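Local coordinates for probable starch synthase 4, chloroplastic/amyloplastic (Arabidopsis thaliana, PDB 6GNE), which belongs to the starch synthases, glycosyltransferases of the GT-B fold, and holds adenosine-5'-diphosphate and a glycan in the cleft between its two domains, at residues 311-322 and 386-397. Sequence-based numbering, arbitrary orientation.
Sequences LVGCITRLVPQK and ASDLFIIPSIFE. With ADP (adenosine-5'-diphosphate), chain F; AC1 (4,6-dideoxy-4-{[(1S,4R,5S,6S)-4,5,6-trihydroxy-3-(hydroxymethyl)cyclohex-2-en-1-yl]amino}-alpha-D-glucopyranose), chain C.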
loop_
_atom_site.group_PDB
_atom_site.type_symbol
_atom_site.label_atom_id
_atom_site.label_comp_id
_atom_site.label_asym_id
_atom_site.label_seq_id
_atom_site.Cartn_x
_atom_site.Cartn_y
_atom_site.Cartn_z
ATOM N N LEU A 311 -0.583 26.037 0.399
ATOM C CA LEU A 311 -1.575 25.070 -0.051
ATOM C C LEU A 311 -1.332 23.767 0.694
ATOM O O LEU A 311 -0.271 23.176 0.575
ATOM C CB LEU A 311 -1.456 24.842 -1.559
ATOM C CG LEU A 311 -2.418 23.832 -2.180
ATOM C CD1 LEU A 311 -3.839 24.361 -2.129
ATOM C CD2 LEU A 311 -2.032 23.562 -3.621
ATOM N N VAL A 312 -2.316 23.331 1.469
ATOM C CA VAL A 312 -2.242 22.086 2.237
ATOM C C VAL A 312 -2.984 21.041 1.427
ATOM O O VAL A 312 -4.129 21.240 1.048
ATOM C CB VAL A 312 -2.919 22.226 3.620
ATOM C CG1 VAL A 312 -2.878 20.891 4.372
ATOM C CG2 VAL A 312 -2.255 23.333 4.458
ATOM N N GLY A 313 -2.321 19.941 1.125
ATOM C CA GLY A 313 -2.950 18.838 0.388
ATOM C C GLY A 313 -3.139 17.614 1.272
ATOM O O GLY A 313 -2.458 17.435 2.300
ATOM N N CYS A 314 -4.112 16.801 0.887
ATOM C CA CYS A 314 -4.404 15.548 1.527
ATOM C C CYS A 314 -4.969 14.628 0.470
ATOM O O CYS A 314 -5.984 14.959 -0.167
ATOM C CB CYS A 314 -5.425 15.737 2.649
ATOM S SG CYS A 314 -5.880 14.193 3.474
ATOM N N ILE A 315 -4.311 13.474 0.286
ATOM C CA ILE A 315 -4.699 12.413 -0.663
ATOM C C ILE A 315 -4.746 11.119 0.110
ATOM O O ILE A 315 -3.716 10.637 0.587
ATOM C CB ILE A 315 -3.680 12.256 -1.792
ATOM C CG1 ILE A 315 -3.653 13.528 -2.654
ATOM C CG2 ILE A 315 -4.030 11.053 -2.652
ATOM C CD1 ILE A 315 -2.393 13.685 -3.456
ATOM N N THR A 316 -5.924 10.532 0.221
ATOM C CA THR A 316 -6.107 9.409 1.129
ATOM C C THR A 316 -7.441 8.713 0.893
ATOM O O THR A 316 -8.362 9.269 0.287
ATOM C CB THR A 316 -6.063 9.903 2.599
ATOM O OG1 THR A 316 -6.033 8.789 3.490
ATOM C CG2 THR A 316 -7.267 10.783 2.923
ATOM N N ARG A 317 -7.527 7.483 1.374
ATOM C CA ARG A 317 -8.801 6.827 1.540
ATOM C C ARG A 317 -9.334 7.391 2.848
ATOM O O ARG A 317 -8.584 7.603 3.773
ATOM C CB ARG A 317 -8.648 5.292 1.601
ATOM C CG ARG A 317 -8.130 4.686 0.285
ATOM C CD ARG A 317 -7.690 3.216 0.354
ATOM N NE ARG A 317 -6.878 2.933 1.559
ATOM C CZ ARG A 317 -7.337 2.402 2.697
ATOM N NH1 ARG A 317 -8.615 2.056 2.794
ATOM N NH2 ARG A 317 -6.511 2.179 3.738
ATOM N N LEU A 318 -10.632 7.635 2.901
ATOM C CA LEU A 318 -11.267 8.221 4.053
ATOM C C LEU A 318 -11.900 7.124 4.906
ATOM O O LEU A 318 -13.080 6.819 4.785
ATOM C CB LEU A 318 -12.291 9.243 3.599
ATOM C CG LEU A 318 -11.756 10.485 2.868
ATOM C CD1 LEU A 318 -12.918 11.197 2.201
ATOM C CD2 LEU A 318 -11.051 11.437 3.815
ATOM N N VAL A 319 -11.072 6.548 5.769
ATOM C CA VAL A 319 -11.459 5.472 6.701
ATOM C C VAL A 319 -10.873 5.802 8.074
ATOM O O VAL A 319 -9.903 6.530 8.159
ATOM C CB VAL A 319 -10.951 4.081 6.187
ATOM C CG1 VAL A 319 -11.554 3.771 4.817
ATOM C CG2 VAL A 319 -9.415 4.016 6.075
ATOM N N PRO A 320 -11.440 5.258 9.162
ATOM C CA PRO A 320 -10.931 5.614 10.507
ATOM C C PRO A 320 -9.433 5.577 10.688
ATOM O O PRO A 320 -8.900 6.412 11.400
ATOM C CB PRO A 320 -11.586 4.586 11.405
ATOM C CG PRO A 320 -12.883 4.248 10.714
ATOM C CD PRO A 320 -12.704 4.496 9.240
ATOM N N GLN A 321 -8.748 4.635 10.034
ATOM C CA GLN A 321 -7.303 4.505 10.173
ATOM C C GLN A 321 -6.574 5.840 9.926
ATOM O O GLN A 321 -5.569 6.164 10.618
ATOM C CB GLN A 321 -6.786 3.443 9.218
ATOM C CG GLN A 321 -5.263 3.314 9.136
ATOM C CD GLN A 321 -4.792 2.456 7.989
ATOM O OE1 GLN A 321 -5.521 1.574 7.543
ATOM N NE2 GLN A 321 -3.564 2.721 7.493
ATOM N N LYS A 322 -7.081 6.599 8.960
ATOM C CA LYS A 322 -6.422 7.801 8.475
ATOM C C LYS A 322 -6.691 9.068 9.322
ATOM O O LYS A 322 -6.208 10.150 8.985
ATOM C CB LYS A 322 -6.849 8.040 7.025
ATOM C CG LYS A 322 -6.528 6.874 6.112
ATOM C CD LYS A 322 -5.016 6.656 5.951
ATOM C CE LYS A 322 -4.725 5.649 4.868
ATOM N NZ LYS A 322 -3.328 5.168 4.892
ATOM N N ALA A 386 1.712 20.440 -6.575
ATOM C CA ALA A 386 1.272 21.788 -6.229
ATOM C C ALA A 386 1.389 22.153 -4.739
ATOM O O ALA A 386 1.618 23.304 -4.408
ATOM C CB ALA A 386 -0.164 22.015 -6.694
ATOM N N SER A 387 1.223 21.178 -3.865
ATOM C CA SER A 387 1.038 21.463 -2.446
ATOM C C SER A 387 2.359 21.852 -1.770
ATOM O O SER A 387 3.417 21.368 -2.152
ATOM C CB SER A 387 0.377 20.265 -1.742
ATOM O OG SER A 387 1.219 19.133 -1.761
ATOM N N ASP A 388 2.269 22.748 -0.790
ATOM C CA ASP A 388 3.388 23.120 0.062
ATOM C C ASP A 388 3.483 22.231 1.292
ATOM O O ASP A 388 4.585 22.002 1.827
ATOM C CB ASP A 388 3.221 24.535 0.530
ATOM C CG ASP A 388 3.119 25.486 -0.613
ATOM O OD1 ASP A 388 4.086 25.535 -1.408
ATOM O OD2 ASP A 388 2.046 26.126 -0.741
ATOM N N LEU A 389 2.317 21.761 1.743
ATOM C CA LEU A 389 2.197 20.946 2.925
ATOM C C LEU A 389 1.274 19.770 2.615
ATOM O O LEU A 389 0.359 19.878 1.793
ATOM C CB LEU A 389 1.603 21.794 4.054
ATOM C CG LEU A 389 2.470 22.930 4.605
ATOM C CD1 LEU A 389 1.716 23.860 5.521
ATOM C CD2 LEU A 389 3.613 22.329 5.384
ATOM N N PHE A 390 1.508 18.669 3.317
ATOM C CA PHE A 390 0.769 17.426 3.122
ATOM C C PHE A 390 0.498 16.758 4.465
ATOM O O PHE A 390 1.439 16.501 5.225
ATOM C CB PHE A 390 1.557 16.472 2.215
ATOM C CG PHE A 390 0.752 15.291 1.774
ATOM C CD1 PHE A 390 0.678 14.146 2.564
ATOM C CD2 PHE A 390 0.001 15.347 0.602
ATOM C CE1 PHE A 390 -0.101 13.071 2.203
ATOM C CE2 PHE A 390 -0.776 14.251 0.205
ATOM C CZ PHE A 390 -0.827 13.115 1.013
ATOM N N ILE A 391 -0.768 16.439 4.744
ATOM C CA ILE A 391 -1.126 15.928 6.080
ATOM C C ILE A 391 -1.425 14.424 6.118
ATOM O O ILE A 391 -2.130 13.922 5.254
ATOM C CB ILE A 391 -2.297 16.714 6.715
ATOM C CG1 ILE A 391 -3.572 16.671 5.862
ATOM C CG2 ILE A 391 -1.880 18.148 6.987
ATOM C CD1 ILE A 391 -4.825 16.760 6.719
ATOM N N ILE A 392 -0.900 13.742 7.128
ATOM C CA ILE A 392 -1.133 12.307 7.355
ATOM C C ILE A 392 -1.355 12.140 8.873
ATOM O O ILE A 392 -0.470 11.700 9.629
ATOM C CB ILE A 392 0.048 11.358 6.890
ATOM C CG1 ILE A 392 0.909 11.985 5.796
ATOM C CG2 ILE A 392 -0.464 10.002 6.406
ATOM C CD1 ILE A 392 1.860 13.069 6.264
ATOM N N PRO A 393 -2.529 12.493 9.343
ATOM C CA PRO A 393 -2.761 12.446 10.775
ATOM C C PRO A 393 -3.365 11.111 11.223
ATOM O O PRO A 393 -4.423 11.090 11.886
ATOM C CB PRO A 393 -3.733 13.601 10.962
ATOM C CG PRO A 393 -4.585 13.465 9.768
ATOM C CD PRO A 393 -3.615 13.179 8.656
ATOM N N SER A 394 -2.695 10.008 10.876
ATOM C CA SER A 394 -3.283 8.660 11.000
ATOM C C SER A 394 -3.429 8.202 12.454
ATOM O O SER A 394 -2.582 8.502 13.302
ATOM C CB SER A 394 -2.454 7.644 10.205
ATOM O OG SER A 394 -2.270 8.063 8.861
ATOM N N ILE A 395 -4.517 7.483 12.731
ATOM C CA ILE A 395 -4.686 6.824 14.033
ATOM C C ILE A 395 -3.640 5.711 14.153
ATOM O O ILE A 395 -3.005 5.560 15.181
ATOM C CB ILE A 395 -6.129 6.280 14.218
ATOM C CG1 ILE A 395 -7.171 7.423 14.092
ATOM C CG2 ILE A 395 -6.294 5.564 15.557
ATOM C CD1 ILE A 395 -6.905 8.637 14.962
ATOM N N PHE A 396 -3.456 4.948 13.078
ATOM C CA PHE A 396 -2.323 4.004 12.932
ATOM C C PHE A 396 -1.939 3.888 11.449
ATOM O O PHE A 396 -2.730 4.166 10.585
ATOM C CB PHE A 396 -2.648 2.612 13.547
ATOM C CG PHE A 396 -3.623 1.794 12.726
ATOM C CD1 PHE A 396 -5.005 1.960 12.880
ATOM C CD2 PHE A 396 -3.158 0.861 11.783
ATOM C CE1 PHE A 396 -5.908 1.223 12.129
ATOM C CE2 PHE A 396 -4.054 0.112 11.032
ATOM C CZ PHE A 396 -5.432 0.297 11.211
ATOM N N GLU A 397 -0.720 3.480 11.169
ATOM C CA GLU A 397 -0.240 3.491 9.815
ATOM C C GLU A 397 0.928 2.480 9.669
ATOM O O GLU A 397 2.076 2.786 10.020
ATOM C CB GLU A 397 0.182 4.909 9.420
ATOM C CG GLU A 397 0.338 5.127 7.929
ATOM C CD GLU A 397 -0.973 5.057 7.171
ATOM O OE1 GLU A 397 -1.123 4.154 6.361
ATOM O OE2 GLU A 397 -1.869 5.897 7.366
HETATM P PB ADP F . -3.195 2.899 2.106
HETATM O O1B ADP F . -2.476 1.672 1.627
HETATM O O2B ADP F . -4.226 3.477 1.181
HETATM O O3B ADP F . -3.757 2.688 3.494
HETATM P PA ADP F . -0.668 4.144 1.484
HETATM O O1A ADP F . -0.103 5.489 1.837
HETATM O O2A ADP F . 0.223 2.973 1.812
HETATM O O3A ADP F . -2.090 4.060 2.235
HETATM O "O5'" ADP F . -1.023 4.050 -0.079
HETATM C "C5'" ADP F . -1.913 4.968 -0.715
HETATM C "C4'" ADP F . -1.734 5.066 -2.241
HETATM O "O4'" ADP F . -3.008 5.282 -2.867
HETATM C "C3'" ADP F . -0.904 6.257 -2.674
HETATM O "O3'" ADP F . -0.314 5.965 -3.930
HETATM C "C2'" ADP F . -1.922 7.351 -2.861
HETATM O "O2'" ADP F . -1.482 8.370 -3.742
HETATM C "C1'" ADP F . -3.060 6.580 -3.458
HETATM N N9 ADP F . -4.392 7.160 -3.178
HETATM C C8 ADP F . -5.091 7.073 -2.040
HETATM N N7 ADP F . -6.290 7.684 -2.172
HETATM C C5 ADP F . -6.371 8.175 -3.419
HETATM C C6 ADP F . -7.367 8.946 -4.227
HETATM N N6 ADP F . -8.547 9.324 -3.675
HETATM N N1 ADP F . -7.031 9.250 -5.513
HETATM C C2 ADP F . -5.833 8.879 -6.034
HETATM N N3 ADP F . -4.902 8.194 -5.351
HETATM C C4 ADP F . -5.110 7.825 -4.071
HETATM C C1 AC1 C . -5.992 -3.551 1.440
HETATM O O2 AC1 C . -4.966 -5.360 2.688
HETATM C C2 AC1 C . -4.707 -4.083 2.082
HETATM C C4A AC1 C . 0.768 0.499 3.899
HETATM C C3 AC1 C . -4.109 -3.069 3.071
HETATM O O3 AC1 C . -2.889 -3.630 3.564
HETATM C C4 AC1 C . -3.891 -1.724 2.371
HETATM N N4A AC1 C . -3.247 -0.692 3.203
HETATM C C5 AC1 C . -5.267 -1.286 1.862
HETATM O O5 AC1 C . -5.753 -2.243 0.917
HETATM C C6 AC1 C . -5.247 0.041 1.124
HETATM C C1B AC1 C . -1.896 -0.806 3.771
HETATM C C2B AC1 C . -1.569 0.260 4.848
HETATM O O2B AC1 C . -2.718 1.019 5.272
HETATM C C3B AC1 C . -0.444 1.218 4.470
HETATM O O3B AC1 C . 0.003 1.820 5.682
HETATM O O4 AC1 C . 1.732 1.468 3.483
HETATM C C5B AC1 C . 0.387 -0.421 2.777
HETATM C C7B AC1 C . -0.836 -0.955 2.698
HETATM C C6B AC1 C . 1.421 -0.809 1.746
HETATM O O6B AC1 C . 2.498 -1.533 2.355
HETATM O O HOH W 1 -3.795 10.024 7.386
#
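K322 NZ is gripped by the E397 carboxylate in a salt bridge, 2.8 Å from OE1, and by the diphosphate of ADP, with O3B at 2.9 Å. A bend at chi2 (-66°) carries the lysine chain back past E397 to the phosphates. The carboxylate is held in turn through OE2, whose anti lone pair takes the S394 hydroxyl, and through OE1, which accepts from AC1 O3B. The Q321 chain, with CG anti to its own N (chi1 173°), crosses the F396 ring; CG sits over the ring face, 3.7 Å from its centroid, and NE2 reaches AC1 O2B at 2.9 Å. R317 grasps the outer phosphate through NE and NH2. Away from the ligands the strands pair in parallel: G313 N bonds L389 O (2.8 Å), and G313 O takes I391 N. V312 CG1 meets I391 CG2 on one face of the sheet; on the other, F390 CE2 lies 4.0 Å from I315 CD1. D388 OD2 closes the start, taking L311 N and pairing with K293. These are the central strands of the six-stranded parallel sheet in the C-terminal Rossmann-like domain, flanked by strands 340-346 and 412-416, with helix 324-336 against V312 and I391 and helix 402-408 against F390.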